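Local coordinates for protein flap endonuclease 1 (Methanocaldococcus jannaschii, PDB 1A76) that cleaves 5'-flap structures as a structure-specific endonuclease and 5'-3' exonuclease with magnesium as cofactor, in DNA replication and repair, at residues Gln34-Ile39 / Gly52-Ala57; Trp77-Glu82 / Asn134-Leu139; Gly60-Thr65 / Asp299-His304; Gly143-Glu148 / Leu276-Pro281; Val170-Asp175 / Leu188-Glu193. All blocks are in the same frame, centred on the assembly; numbering follows the deposited sequence.

Interactions 1, 2 and 3 join around helix 56-70 and strand 74-79, which follow each other in the chain. Phe35 CE2 of interaction 1 packs 3.8 Å from Trp77 CH2 of interaction 2. Val61 CG1 of interaction 3 lies 3.6 Å from Leu139 CD2 of interaction 2. Interactions 2 and 4 share neighbouring strands of the sheet, with Trp77 O 2.7 Å from Val147 N. Gln34 and Ser38 of interaction 1 touch Thr190 of interaction 5. Interaction 2 holds Asp80 and interaction 5 holds Asp173 and Asp175, all predicted magnesium ligands. Their Phe79 and Gln172 side chains are about 9 and 10 Å from a bound manganese ion. Interactions 3 and 4 are away from the metal sites.

Interaction 1: residues Gln34-Ile39 / Gly52-Ala57; sequences QFLTSI and GEITSA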
# COMPACT_ATOMS: atom_id res chain seq x y z
N GLN A 34 7.37 4.02 0.99
CA GLN A 34 8.25 4.24 -0.16
C GLN A 34 8.85 5.65 -0.16
O GLN A 34 10.04 5.81 -0.41
CB GLN A 34 7.48 4.00 -1.46
CG GLN A 34 8.35 3.97 -2.70
CD GLN A 34 9.49 2.96 -2.59
OE1 GLN A 34 9.26 1.78 -2.33
NE2 GLN A 34 10.71 3.44 -2.76
N PHE A 35 8.02 6.65 0.11
CA PHE A 35 8.47 8.05 0.15
C PHE A 35 9.49 8.23 1.26
O PHE A 35 10.48 8.94 1.09
CB PHE A 35 7.30 9.02 0.42
CG PHE A 35 6.28 9.08 -0.70
CD1 PHE A 35 6.62 8.73 -2.00
CD2 PHE A 35 4.96 9.45 -0.42
CE1 PHE A 35 5.65 8.76 -3.02
CE2 PHE A 35 3.99 9.48 -1.42
CZ PHE A 35 4.33 9.13 -2.72
N LEU A 36 9.22 7.61 2.41
CA LEU A 36 10.09 7.70 3.57
C LEU A 36 11.47 7.14 3.30
O LEU A 36 12.46 7.68 3.78
CB LEU A 36 9.47 6.98 4.77
CG LEU A 36 8.45 7.77 5.59
CD1 LEU A 36 7.64 6.85 6.49
CD2 LEU A 36 9.20 8.80 6.42
N THR A 37 11.55 6.05 2.54
CA THR A 37 12.86 5.47 2.27
C THR A 37 13.58 6.05 1.06
O THR A 37 14.81 6.01 1.03
CB THR A 37 12.82 3.89 2.17
OG1 THR A 37 13.22 3.47 0.86
CG2 THR A 37 11.45 3.33 2.49
N SER A 38 12.85 6.62 0.09
CA SER A 38 13.50 7.18 -1.10
C SER A 38 13.58 8.71 -1.20
O SER A 38 14.40 9.24 -1.95
CB SER A 38 12.86 6.62 -2.38
OG SER A 38 11.47 6.89 -2.44
N ILE A 39 12.73 9.41 -0.45
CA ILE A 39 12.74 10.87 -0.47
C ILE A 39 13.54 11.34 0.74
O ILE A 39 13.00 11.53 1.83
CB ILE A 39 11.31 11.47 -0.40
CG1 ILE A 39 10.49 11.00 -1.61
CG2 ILE A 39 11.37 12.98 -0.39
CD1 ILE A 39 9.07 11.56 -1.66
N GLY A 52 12.42 19.68 13.16
CA GLY A 52 12.97 18.34 13.16
C GLY A 52 11.99 17.23 12.87
O GLY A 52 12.34 16.05 13.03
N GLU A 53 10.77 17.58 12.45
CA GLU A 53 9.74 16.57 12.14
C GLU A 53 9.91 16.10 10.70
O GLU A 53 10.21 16.90 9.81
CB GLU A 53 8.33 17.15 12.31
CG GLU A 53 7.93 17.41 13.75
CD GLU A 53 6.66 18.23 13.86
OE1 GLU A 53 6.51 19.23 13.12
OE2 GLU A 53 5.80 17.88 14.69
N ILE A 54 9.73 14.81 10.48
CA ILE A 54 9.90 14.24 9.15
C ILE A 54 8.78 14.62 8.17
O ILE A 54 7.60 14.38 8.43
CB ILE A 54 10.01 12.71 9.22
CG1 ILE A 54 11.32 12.32 9.92
CG2 ILE A 54 9.97 12.11 7.82
CD1 ILE A 54 11.39 10.86 10.30
N THR A 55 9.19 15.21 7.05
CA THR A 55 8.25 15.68 6.02
C THR A 55 8.32 14.88 4.72
O THR A 55 7.64 15.19 3.74
CB THR A 55 8.50 17.16 5.70
OG1 THR A 55 9.85 17.33 5.25
CG2 THR A 55 8.30 18.01 6.95
N SER A 56 9.16 13.86 4.72
CA SER A 56 9.34 12.98 3.57
C SER A 56 8.02 12.53 2.91
O SER A 56 7.88 12.60 1.68
CB SER A 56 10.14 11.74 4.02
OG SER A 56 11.52 11.92 3.77
N ALA A 57 7.07 12.08 3.73
CA ALA A 57 5.77 11.61 3.23
C ALA A 57 4.91 12.71 2.60
O ALA A 57 4.26 12.50 1.57
CB ALA A 57 5.00 10.95 4.34
O HOH W 1 12.78 10.00 4.59
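Leu36 lays its CD2 methyl between Ile54 and Ser56. CD2 is 3.7 Å from Ile54 CG2, and the two side chains cross at about a right angle. The same methyl is 3.9 Å from Ser56 CB. Phe35, one residue earlier, points toward the start of the other helix. The ring carbon CD2 of Phe35 comes within 3.7 Å of Ala57 O, at an oblique angle to the ring. Ile39 lies just beyond the end of helix 28-38, and its CD1 sits 3.7 Å from Ser56 O. The polar link is made by Ser56, whose OG donates to Ile39 O. The modelled length of 2.5 Å is very short, so its exact value is doubtful. A water is modelled as donating to both Leu36 O and Ser56 OG, but these distances are also very short and its exact place is doubtful. Leu47 N also bonds Ser56 OG, so the buried hydroxyl has a partner beyond the two segments. The serine links the first residue after helix 28-38 to the first turn of helix 56-70. This is a helix-to-helix junction of the XPG N-terminal domain, a member of the PIN clan, in which helix 28-38 directly follows strand 23-27 and its predicted magnesium ligand Asp27.

Interaction 2: residues Trp77-Glu82 / Asn134-Leu139; sequences WVFDGE and NCKYLL
Lys136, the first contact along segment 134-139, passes over one face of the Phe79 ring, the two side chains sliding past in opposite directions. Its CG sits over the ring centre, 4.0 Å from the centroid, a CH-pi contact. The extended chain carries CE to 3.6 Å from Phe79 CG. Lys136 NZ meets Glu82 OE2 tip to tip at 2.8 Å in a salt bridge, on the syn side. NZ also pairs with Glu133 and Glu148, which probably favours its charged state. Leu139 serves two rings. Its CD1 touches the Phe79 edge in plane, 3.6 Å from Phe79 CE2, and lies over the Trp77 face, offset toward the rim, 3.5 Å from Trp77 CG. CD2 adds a CH-pi contact to the five-membered Trp77 ring. Segment axes 77-79 and 134-139 run nearly antiparallel at 154°, with a closest approach of 10.9 Å. Strand 74-79 lies between strands 23-27 and 146-148 and leads to Asp80, a predicted magnesium ligand. Helix 56-70 packs on Cys135 and Leu139, helix 28-38 on Trp77 and Phe79.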
# COMPACT_ATOMS: atom_id res chain seq x y z
N TRP A 77 -6.51 7.62 -3.30
CA TRP A 77 -5.66 7.06 -2.27
C TRP A 77 -6.42 6.11 -1.35
O TRP A 77 -7.53 6.41 -0.89
CB TRP A 77 -5.02 8.19 -1.46
CG TRP A 77 -3.91 8.87 -2.19
CD1 TRP A 77 -4.03 9.71 -3.27
CD2 TRP A 77 -2.51 8.76 -1.93
NE1 TRP A 77 -2.79 10.11 -3.69
CE2 TRP A 77 -1.84 9.55 -2.89
CE3 TRP A 77 -1.75 8.06 -0.98
CZ2 TRP A 77 -0.44 9.66 -2.92
CZ3 TRP A 77 -0.36 8.17 -1.01
CH2 TRP A 77 0.28 8.97 -1.98
N VAL A 78 -5.83 4.96 -1.08
CA VAL A 78 -6.45 3.98 -0.21
C VAL A 78 -5.60 3.72 1.02
O VAL A 78 -4.44 3.29 0.93
CB VAL A 78 -6.68 2.64 -0.95
CG1 VAL A 78 -7.54 1.74 -0.12
CG2 VAL A 78 -7.34 2.89 -2.28
N PHE A 79 -6.19 3.99 2.18
CA PHE A 79 -5.49 3.80 3.43
C PHE A 79 -5.99 2.57 4.18
O PHE A 79 -7.05 2.05 3.87
CB PHE A 79 -5.61 5.07 4.27
CG PHE A 79 -4.88 6.25 3.67
CD1 PHE A 79 -3.51 6.44 3.91
CD2 PHE A 79 -5.54 7.14 2.83
CE1 PHE A 79 -2.82 7.51 3.34
CE2 PHE A 79 -4.87 8.22 2.25
CZ PHE A 79 -3.51 8.40 2.50
N ASP A 80 -5.19 2.11 5.14
CA ASP A 80 -5.52 0.92 5.92
C ASP A 80 -6.60 1.17 6.95
O ASP A 80 -7.37 0.26 7.29
CB ASP A 80 -4.27 0.40 6.65
CG ASP A 80 -3.33 -0.38 5.76
OD1 ASP A 80 -3.72 -0.74 4.64
OD2 ASP A 80 -2.19 -0.65 6.18
N GLY A 81 -6.67 2.39 7.46
CA GLY A 81 -7.63 2.66 8.51
C GLY A 81 -6.99 1.98 9.71
O GLY A 81 -7.45 0.95 10.20
N GLU A 82 -5.88 2.58 10.14
CA GLU A 82 -5.05 2.10 11.24
C GLU A 82 -5.71 1.87 12.61
O GLU A 82 -5.44 0.86 13.26
CB GLU A 82 -3.86 3.06 11.41
CG GLU A 82 -3.64 3.99 10.22
CD GLU A 82 -4.74 5.04 10.08
OE1 GLU A 82 -4.91 5.86 11.01
OE2 GLU A 82 -5.43 5.04 9.03
N ASN A 134 -1.95 13.23 8.93
CA ASN A 134 -1.51 14.48 8.29
C ASN A 134 -1.51 14.34 6.76
O ASN A 134 -1.79 15.29 6.03
CB ASN A 134 -0.10 14.84 8.76
CG ASN A 134 -0.10 15.61 10.09
OD1 ASN A 134 0.96 15.82 10.69
ND2 ASN A 134 -1.27 16.01 10.54
N CYS A 135 -1.19 13.14 6.27
CA CYS A 135 -1.18 12.87 4.84
C CYS A 135 -2.60 12.90 4.29
O CYS A 135 -2.85 13.40 3.20
CB CYS A 135 -0.54 11.51 4.57
SG CYS A 135 1.27 11.54 4.69
N LYS A 136 -3.54 12.37 5.07
CA LYS A 136 -4.94 12.35 4.66
C LYS A 136 -5.45 13.79 4.61
O LYS A 136 -6.20 14.16 3.72
CB LYS A 136 -5.78 11.53 5.65
CG LYS A 136 -5.41 10.06 5.71
CD LYS A 136 -6.21 9.38 6.81
CE LYS A 136 -6.27 7.87 6.63
NZ LYS A 136 -6.78 7.19 7.87
N TYR A 137 -5.06 14.59 5.60
CA TYR A 137 -5.48 15.99 5.67
C TYR A 137 -4.96 16.73 4.44
O TYR A 137 -5.68 17.51 3.82
CB TYR A 137 -4.92 16.64 6.93
CG TYR A 137 -5.12 18.16 7.01
CD1 TYR A 137 -6.40 18.72 6.94
CD2 TYR A 137 -4.03 19.02 7.17
CE1 TYR A 137 -6.59 20.10 7.03
CE2 TYR A 137 -4.21 20.42 7.27
CZ TYR A 137 -5.50 20.94 7.20
OH TYR A 137 -5.70 22.30 7.31
N LEU A 138 -3.70 16.48 4.10
CA LEU A 138 -3.08 17.13 2.96
C LEU A 138 -3.84 16.77 1.68
O LEU A 138 -4.07 17.62 0.82
CB LEU A 138 -1.61 16.71 2.84
CG LEU A 138 -0.83 17.17 1.60
CD1 LEU A 138 -0.82 18.69 1.53
CD2 LEU A 138 0.59 16.60 1.63
N LEU A 139 -4.24 15.51 1.56
CA LEU A 139 -4.97 15.07 0.37
C LEU A 139 -6.31 15.79 0.30
O LEU A 139 -6.76 16.17 -0.79
CB LEU A 139 -5.19 13.57 0.41
CG LEU A 139 -3.94 12.73 0.09
CD1 LEU A 139 -4.26 11.27 0.39
CD2 LEU A 139 -3.55 12.91 -1.38

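Interaction 3: residues Gly60-Thr65 / Asp299-His304; sequences GVFYKT and DRVKKH
Tyr63 has the most buried surface here, and it meets His304 edge to face. The ring planes stand at 88° and the centroids are 4.9 Å apart. The edge atom CE1 of Tyr63 sits 3.5 Å above the His304 ring plane, offset toward the rim. The phenol end runs on to Arg300 and crosses its side chain at about a right angle. There Tyr63 OH packs 3.2 Å from Arg300 CG and 3.7 Å from Val301 CG2. Phe62 is the second large contributor. Its CG is anti to the backbone N (chi1 -175°), and its ring meets the base of the histidine. Phe62 CE2 is 3.6 Å from His304 CB, and Phe62 CZ is 4.1 Å from Val301 CG1. Phe62 also rests on its neighbour, with CD2 over the centre of one face of the Tyr63 ring. His304 thus meets Tyr63 with its ring face and Phe62 with its CB. An alanine at His304 would probably leave the edge of Tyr63 without its facing ring and open a gap beside it. The contact packs helix 56-70 of the N-domain on helix 298-315 near the end of the chain, away from the metal sites. The segment axes cross at 48°, 11.6 Å apart. Helix 283-292 reaches Phe62 and Val301 through Ile286. Phe296 touches Tyr63 and Val301, and Met142 of helix 129-142 packs on Phe62.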
# COMPACT_ATOMS: atom_id res chain seq x y z
N GLY A 60 6.14 13.50 -0.97
CA GLY A 60 5.74 12.56 -2.00
C GLY A 60 4.25 12.65 -2.30
O GLY A 60 3.84 12.59 -3.46
N VAL A 61 3.43 12.80 -1.26
CA VAL A 61 1.99 12.89 -1.44
C VAL A 61 1.62 14.05 -2.37
O VAL A 61 0.85 13.90 -3.32
CB VAL A 61 1.29 13.08 -0.07
CG1 VAL A 61 -0.18 13.42 -0.25
CG2 VAL A 61 1.44 11.82 0.76
N PHE A 62 2.19 15.21 -2.07
CA PHE A 62 1.93 16.43 -2.83
C PHE A 62 2.45 16.37 -4.25
O PHE A 62 1.67 16.36 -5.20
CB PHE A 62 2.55 17.62 -2.09
CG PHE A 62 2.24 18.96 -2.71
CD1 PHE A 62 0.93 19.45 -2.73
CD2 PHE A 62 3.26 19.72 -3.28
CE1 PHE A 62 0.64 20.68 -3.30
CE2 PHE A 62 2.98 20.97 -3.85
CZ PHE A 62 1.67 21.45 -3.86
N TYR A 63 3.77 16.31 -4.40
CA TYR A 63 4.43 16.28 -5.70
C TYR A 63 4.16 15.06 -6.57
O TYR A 63 3.99 15.19 -7.79
CB TYR A 63 5.94 16.47 -5.54
CG TYR A 63 6.30 17.85 -5.03
CD1 TYR A 63 6.10 18.98 -5.83
CD2 TYR A 63 6.77 18.04 -3.73
CE1 TYR A 63 6.34 20.26 -5.34
CE2 TYR A 63 7.01 19.31 -3.24
CZ TYR A 63 6.80 20.42 -4.05
OH TYR A 63 6.99 21.68 -3.56
N LYS A 64 4.13 13.88 -5.95
CA LYS A 64 3.88 12.65 -6.70
C LYS A 64 2.46 12.66 -7.24
O LYS A 64 2.24 12.30 -8.39
CB LYS A 64 4.07 11.41 -5.82
CG LYS A 64 4.77 10.25 -6.50
CD LYS A 64 6.17 10.66 -6.96
CE LYS A 64 6.40 10.26 -8.42
NZ LYS A 64 7.80 9.80 -8.66
N THR A 65 1.50 13.06 -6.42
CA THR A 65 0.11 13.11 -6.86
C THR A 65 -0.09 14.10 -8.02
O THR A 65 -0.81 13.81 -8.97
CB THR A 65 -0.84 13.49 -5.69
OG1 THR A 65 -0.77 12.49 -4.66
CG2 THR A 65 -2.29 13.58 -6.18
N ASP A 299 7.93 29.27 -3.26
CA ASP A 299 7.85 29.38 -4.71
C ASP A 299 7.38 28.07 -5.36
O ASP A 299 6.43 28.06 -6.14
CB ASP A 299 9.22 29.77 -5.29
CG ASP A 299 9.51 31.27 -5.16
OD1 ASP A 299 8.62 32.03 -4.74
OD2 ASP A 299 10.65 31.67 -5.50
N ARG A 300 8.06 26.98 -5.03
CA ARG A 300 7.72 25.67 -5.59
C ARG A 300 6.30 25.26 -5.25
O ARG A 300 5.56 24.80 -6.12
CB ARG A 300 8.69 24.60 -5.09
CG ARG A 300 8.61 23.30 -5.85
CD ARG A 300 9.66 22.31 -5.37
NE ARG A 300 10.98 22.57 -5.96
CZ ARG A 300 12.00 23.11 -5.31
NH1 ARG A 300 11.87 23.46 -4.04
NH2 ARG A 300 13.15 23.30 -5.93
N VAL A 301 5.91 25.43 -4.00
CA VAL A 301 4.56 25.05 -3.61
C VAL A 301 3.53 25.93 -4.34
O VAL A 301 2.58 25.41 -4.92
CB VAL A 301 4.37 25.14 -2.07
CG1 VAL A 301 2.93 24.70 -1.68
CG2 VAL A 301 5.39 24.21 -1.37
N LYS A 302 3.75 27.24 -4.34
CA LYS A 302 2.82 28.15 -5.01
C LYS A 302 2.60 27.71 -6.46
O LYS A 302 1.47 27.57 -6.93
CB LYS A 302 3.37 29.58 -4.99
CG LYS A 302 2.55 30.58 -5.80
CD LYS A 302 1.18 30.77 -5.18
CE LYS A 302 0.27 31.65 -6.04
NZ LYS A 302 -1.16 31.21 -5.95
N LYS A 303 3.70 27.49 -7.16
CA LYS A 303 3.63 27.08 -8.55
C LYS A 303 2.84 25.79 -8.72
O LYS A 303 2.04 25.65 -9.65
CB LYS A 303 5.05 26.89 -9.10
CG LYS A 303 5.10 26.55 -10.57
CD LYS A 303 6.50 26.17 -10.99
CE LYS A 303 6.99 27.05 -12.12
NZ LYS A 303 6.14 26.87 -13.34
N HIS A 304 3.05 24.84 -7.82
CA HIS A 304 2.34 23.58 -7.93
C HIS A 304 0.88 23.60 -7.54
O HIS A 304 0.08 22.92 -8.18
CB HIS A 304 3.09 22.50 -7.16
CG HIS A 304 4.34 22.06 -7.85
ND1 HIS A 304 4.37 21.00 -8.73
CD2 HIS A 304 5.59 22.58 -7.84
CE1 HIS A 304 5.59 20.89 -9.23
NE2 HIS A 304 6.34 21.84 -8.71

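Interaction 4: residues Gly143-Glu148 / Leu276-Pro281; sequences GIPYVE and LSLKLP
Gly143 and Lys279 are joined through their backbones. Lys279 N donates to Gly143 O at 2.9 Å, with a nearly straight N-H...O angle of 165°. The donor lies in the carbonyl plane, on a lone pair. A water adds to this link. It donates to Gly143 O at 2.6 Å and to Ser277 O at 2.7 Å, and ties the carbonyls of the two segments together. Weaker CA-H...O contacts run in both directions. Gly143 CA is 3.3 Å from Lys279 O with an angle of 159° at the hydrogen, and Leu278 CA faces Gly143 O. The apolar part belongs to Pro145 and Leu278. Pro145 CD packs tightly on Leu278 CD2 at 3.5 Å. Pro145 CG also lies against a carbonyl, 3.4 Å from Ser277 O. Gly143 ends helix 129-142 in a Schellman motif with positive phi. A CB on it would fall 1.9 Å from Lys279 O, a clash, so both the positive phi and the close approach suit glycine. The contact ties the turn before edge strand 146-148 to the loop that precedes helix 283-292. The polar part rests on main-chain atoms and one water, so it depends more on backbone shape than on side-chain identity, with Gly143 the clear exception.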
# COMPACT_ATOMS: atom_id res chain seq x y z
N GLY A 143 -7.82 18.29 -2.56
CA GLY A 143 -9.04 17.92 -3.27
C GLY A 143 -8.96 16.54 -3.87
O GLY A 143 -9.76 16.19 -4.75
N ILE A 144 -7.99 15.76 -3.39
CA ILE A 144 -7.75 14.40 -3.88
C ILE A 144 -8.48 13.41 -2.96
O ILE A 144 -8.23 13.37 -1.76
CB ILE A 144 -6.24 14.04 -3.87
CG1 ILE A 144 -5.42 15.13 -4.57
CG2 ILE A 144 -6.05 12.66 -4.49
CD1 ILE A 144 -5.85 15.43 -6.01
N PRO A 145 -9.33 12.55 -3.54
CA PRO A 145 -10.09 11.58 -2.75
C PRO A 145 -9.30 10.40 -2.19
O PRO A 145 -8.37 9.89 -2.83
CB PRO A 145 -11.18 11.12 -3.71
CG PRO A 145 -10.52 11.23 -5.06
CD PRO A 145 -9.62 12.43 -4.98
N TYR A 146 -9.68 9.97 -1.00
CA TYR A 146 -9.06 8.82 -0.37
C TYR A 146 -10.11 7.95 0.28
O TYR A 146 -11.23 8.39 0.52
CB TYR A 146 -8.00 9.25 0.68
CG TYR A 146 -8.51 9.95 1.93
CD1 TYR A 146 -9.02 9.22 3.02
CD2 TYR A 146 -8.40 11.33 2.07
CE1 TYR A 146 -9.42 9.86 4.20
CE2 TYR A 146 -8.78 11.98 3.25
CZ TYR A 146 -9.29 11.24 4.31
OH TYR A 146 -9.65 11.89 5.46
N VAL A 147 -9.75 6.70 0.53
CA VAL A 147 -10.65 5.75 1.18
C VAL A 147 -9.92 5.18 2.37
O VAL A 147 -8.71 4.99 2.34
CB VAL A 147 -11.00 4.55 0.27
CG1 VAL A 147 -12.37 3.98 0.69
CG2 VAL A 147 -10.99 4.94 -1.18
N GLU A 148 -10.66 4.93 3.44
CA GLU A 148 -10.09 4.31 4.61
C GLU A 148 -10.71 2.92 4.56
O GLU A 148 -11.89 2.73 4.85
CB GLU A 148 -10.49 5.10 5.86
CG GLU A 148 -10.24 6.59 5.68
CD GLU A 148 -10.57 7.42 6.91
OE1 GLU A 148 -9.66 7.61 7.75
OE2 GLU A 148 -11.72 7.89 7.02
N LEU A 276 -14.60 8.90 -6.47
CA LEU A 276 -13.41 9.13 -7.28
C LEU A 276 -13.36 10.59 -7.73
O LEU A 276 -12.43 11.01 -8.41
CB LEU A 276 -13.45 8.20 -8.50
CG LEU A 276 -13.18 6.72 -8.25
CD1 LEU A 276 -14.31 6.12 -7.42
CD2 LEU A 276 -13.06 5.99 -9.58
N SER A 277 -14.37 11.35 -7.32
CA SER A 277 -14.48 12.76 -7.67
C SER A 277 -13.36 13.60 -7.08
O SER A 277 -12.97 13.41 -5.93
CB SER A 277 -15.83 13.32 -7.18
OG SER A 277 -16.90 12.86 -7.98
N LEU A 278 -12.85 14.53 -7.89
CA LEU A 278 -11.80 15.44 -7.47
C LEU A 278 -12.46 16.78 -7.14
O LEU A 278 -13.48 17.14 -7.72
CB LEU A 278 -10.78 15.64 -8.59
CG LEU A 278 -10.29 14.37 -9.29
CD1 LEU A 278 -9.35 14.74 -10.41
CD2 LEU A 278 -9.58 13.46 -8.29
N LYS A 279 -11.86 17.52 -6.21
CA LYS A 279 -12.38 18.82 -5.81
C LYS A 279 -11.28 19.86 -5.98
O LYS A 279 -10.10 19.51 -6.00
CB LYS A 279 -12.81 18.79 -4.33
CG LYS A 279 -13.67 17.60 -3.96
CD LYS A 279 -14.23 17.75 -2.55
CE LYS A 279 -15.76 17.81 -2.55
NZ LYS A 279 -16.41 16.46 -2.52
N LEU A 280 -11.65 21.13 -6.09
CA LEU A 280 -10.63 22.16 -6.26
C LEU A 280 -9.77 22.25 -4.99
O LEU A 280 -10.28 22.14 -3.88
CB LEU A 280 -11.29 23.50 -6.57
CG LEU A 280 -11.95 23.46 -7.95
CD1 LEU A 280 -12.84 24.69 -8.14
CD2 LEU A 280 -10.88 23.39 -9.01
N PRO A 281 -8.46 22.46 -5.15
CA PRO A 281 -7.55 22.56 -4.00
C PRO A 281 -7.64 23.87 -3.20
O PRO A 281 -7.84 24.95 -3.77
CB PRO A 281 -6.17 22.39 -4.61
CG PRO A 281 -6.32 22.85 -6.03
CD PRO A 281 -7.74 22.60 -6.44
O HOH W 2 -11.87 14.85 -3.95

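Interaction 5: residues Val170-Asp175 / Leu188-Glu193; sequences VSQDYD and LTTTKE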
# COMPACT_ATOMS: atom_id res chain seq x y z
N VAL A 170 -1.77 0.88 -7.69
CA VAL A 170 -0.41 1.38 -7.72
C VAL A 170 0.27 0.94 -6.41
O VAL A 170 -0.23 1.21 -5.32
CB VAL A 170 -0.39 2.91 -7.85
CG1 VAL A 170 1.02 3.44 -7.60
CG2 VAL A 170 -0.87 3.30 -9.24
N SER A 171 1.39 0.24 -6.54
CA SER A 171 2.12 -0.24 -5.39
C SER A 171 3.48 -0.81 -5.81
O SER A 171 3.69 -1.10 -6.98
CB SER A 171 1.31 -1.33 -4.68
OG SER A 171 2.05 -1.88 -3.59
N GLN A 172 4.39 -0.96 -4.86
CA GLN A 172 5.71 -1.52 -5.15
C GLN A 172 5.69 -3.03 -4.92
O GLN A 172 6.60 -3.76 -5.34
CB GLN A 172 6.77 -0.88 -4.27
CG GLN A 172 7.06 0.57 -4.62
CD GLN A 172 7.52 0.71 -6.05
OE1 GLN A 172 8.62 0.29 -6.40
NE2 GLN A 172 6.68 1.29 -6.89
N ASP A 173 4.64 -3.48 -4.24
CA ASP A 173 4.46 -4.90 -3.92
C ASP A 173 3.59 -5.60 -4.96
O ASP A 173 2.80 -4.97 -5.66
CB ASP A 173 3.80 -5.04 -2.54
CG ASP A 173 4.74 -4.70 -1.40
OD1 ASP A 173 5.94 -4.47 -1.65
OD2 ASP A 173 4.28 -4.68 -0.25
N TYR A 174 3.74 -6.92 -5.04
CA TYR A 174 2.98 -7.72 -5.99
C TYR A 174 1.73 -8.32 -5.34
O TYR A 174 0.84 -8.83 -6.02
CB TYR A 174 3.87 -8.85 -6.54
CG TYR A 174 4.99 -8.39 -7.43
CD1 TYR A 174 4.77 -8.10 -8.78
CD2 TYR A 174 6.29 -8.24 -6.93
CE1 TYR A 174 5.81 -7.67 -9.60
CE2 TYR A 174 7.34 -7.81 -7.76
CZ TYR A 174 7.09 -7.53 -9.08
OH TYR A 174 8.12 -7.11 -9.90
N ASP A 175 1.66 -8.23 -4.01
CA ASP A 175 0.55 -8.76 -3.22
C ASP A 175 -0.88 -8.46 -3.68
O ASP A 175 -1.78 -9.26 -3.43
CB ASP A 175 0.72 -8.32 -1.77
CG ASP A 175 2.07 -8.72 -1.20
OD1 ASP A 175 3.09 -8.21 -1.69
OD2 ASP A 175 2.10 -9.56 -0.26
N LEU A 188 5.89 3.98 -9.77
CA LEU A 188 5.30 5.29 -10.04
C LEU A 188 5.62 6.13 -8.81
O LEU A 188 5.95 7.31 -8.93
CB LEU A 188 3.78 5.19 -10.24
CG LEU A 188 3.27 4.67 -11.59
CD1 LEU A 188 1.74 4.73 -11.63
CD2 LEU A 188 3.85 5.50 -12.75
N THR A 189 5.57 5.51 -7.62
CA THR A 189 5.87 6.21 -6.37
C THR A 189 7.38 6.41 -6.17
O THR A 189 7.82 7.20 -5.33
CB THR A 189 5.29 5.47 -5.14
OG1 THR A 189 5.71 4.10 -5.14
CG2 THR A 189 3.77 5.52 -5.17
N THR A 190 8.15 5.67 -6.95
CA THR A 190 9.61 5.74 -6.96
C THR A 190 9.90 5.44 -8.42
O THR A 190 9.47 4.42 -8.95
CB THR A 190 10.29 4.65 -6.12
OG1 THR A 190 9.37 3.58 -5.85
CG2 THR A 190 10.79 5.25 -4.83
N THR A 191 10.64 6.33 -9.07
CA THR A 191 10.91 6.17 -10.48
C THR A 191 12.32 5.76 -10.89
O THR A 191 12.73 5.99 -12.04
CB THR A 191 10.54 7.47 -11.18
OG1 THR A 191 11.35 8.52 -10.67
CG2 THR A 191 9.08 7.82 -10.91
N LYS A 192 13.06 5.14 -9.97
CA LYS A 192 14.41 4.69 -10.27
C LYS A 192 14.38 3.84 -11.54
O LYS A 192 15.25 3.96 -12.41
CB LYS A 192 14.97 3.86 -9.12
CG LYS A 192 16.27 3.15 -9.44
CD LYS A 192 17.47 4.03 -9.10
CE LYS A 192 18.63 3.21 -8.56
NZ LYS A 192 19.17 3.80 -7.32
N GLU A 193 13.37 2.99 -11.63
CA GLU A 193 13.20 2.13 -12.78
C GLU A 193 11.90 2.54 -13.46
O GLU A 193 11.12 3.30 -12.90
CB GLU A 193 13.13 0.67 -12.37
CG GLU A 193 14.48 0.00 -12.29
CD GLU A 193 14.41 -1.33 -11.58
OE1 GLU A 193 13.76 -1.39 -10.51
OE2 GLU A 193 14.99 -2.31 -12.09
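Val170 and Leu188 bring their CA atoms to 7.3 Å, the nearest CA pair between the two segments. The contact joins the loops after strands 168-170 and 183-186 of the mixed sheet, in the I-domain of this PIN-like nuclease core. The first loop leads to Asp173 and Asp175, both predicted magnesium ligands. Ser171 OG accepts from Asp173 N at 3.1 Å, which makes an ST turn. Asn30 and Arg186 hold the backbone N and O of Gln172. Among the side chains, Gln172 lies against both threonines. It bends at chi2 (-58°), slides past Thr189 in the opposite direction and crosses Thr190. Its CG lies 3.8 Å from Thr189 OG1 and 4.0 Å from Thr190 OG1, and its amide sits beside both hydroxyls. An alanine at Gln172 would probably leave the two threonine hydroxyls without this neighbour and open a gap between the loops. Val170 crosses Leu188 at about a right angle. The methyls that meet there are Val170 CG2 and Leu188 CD1, 3.8 Å apart.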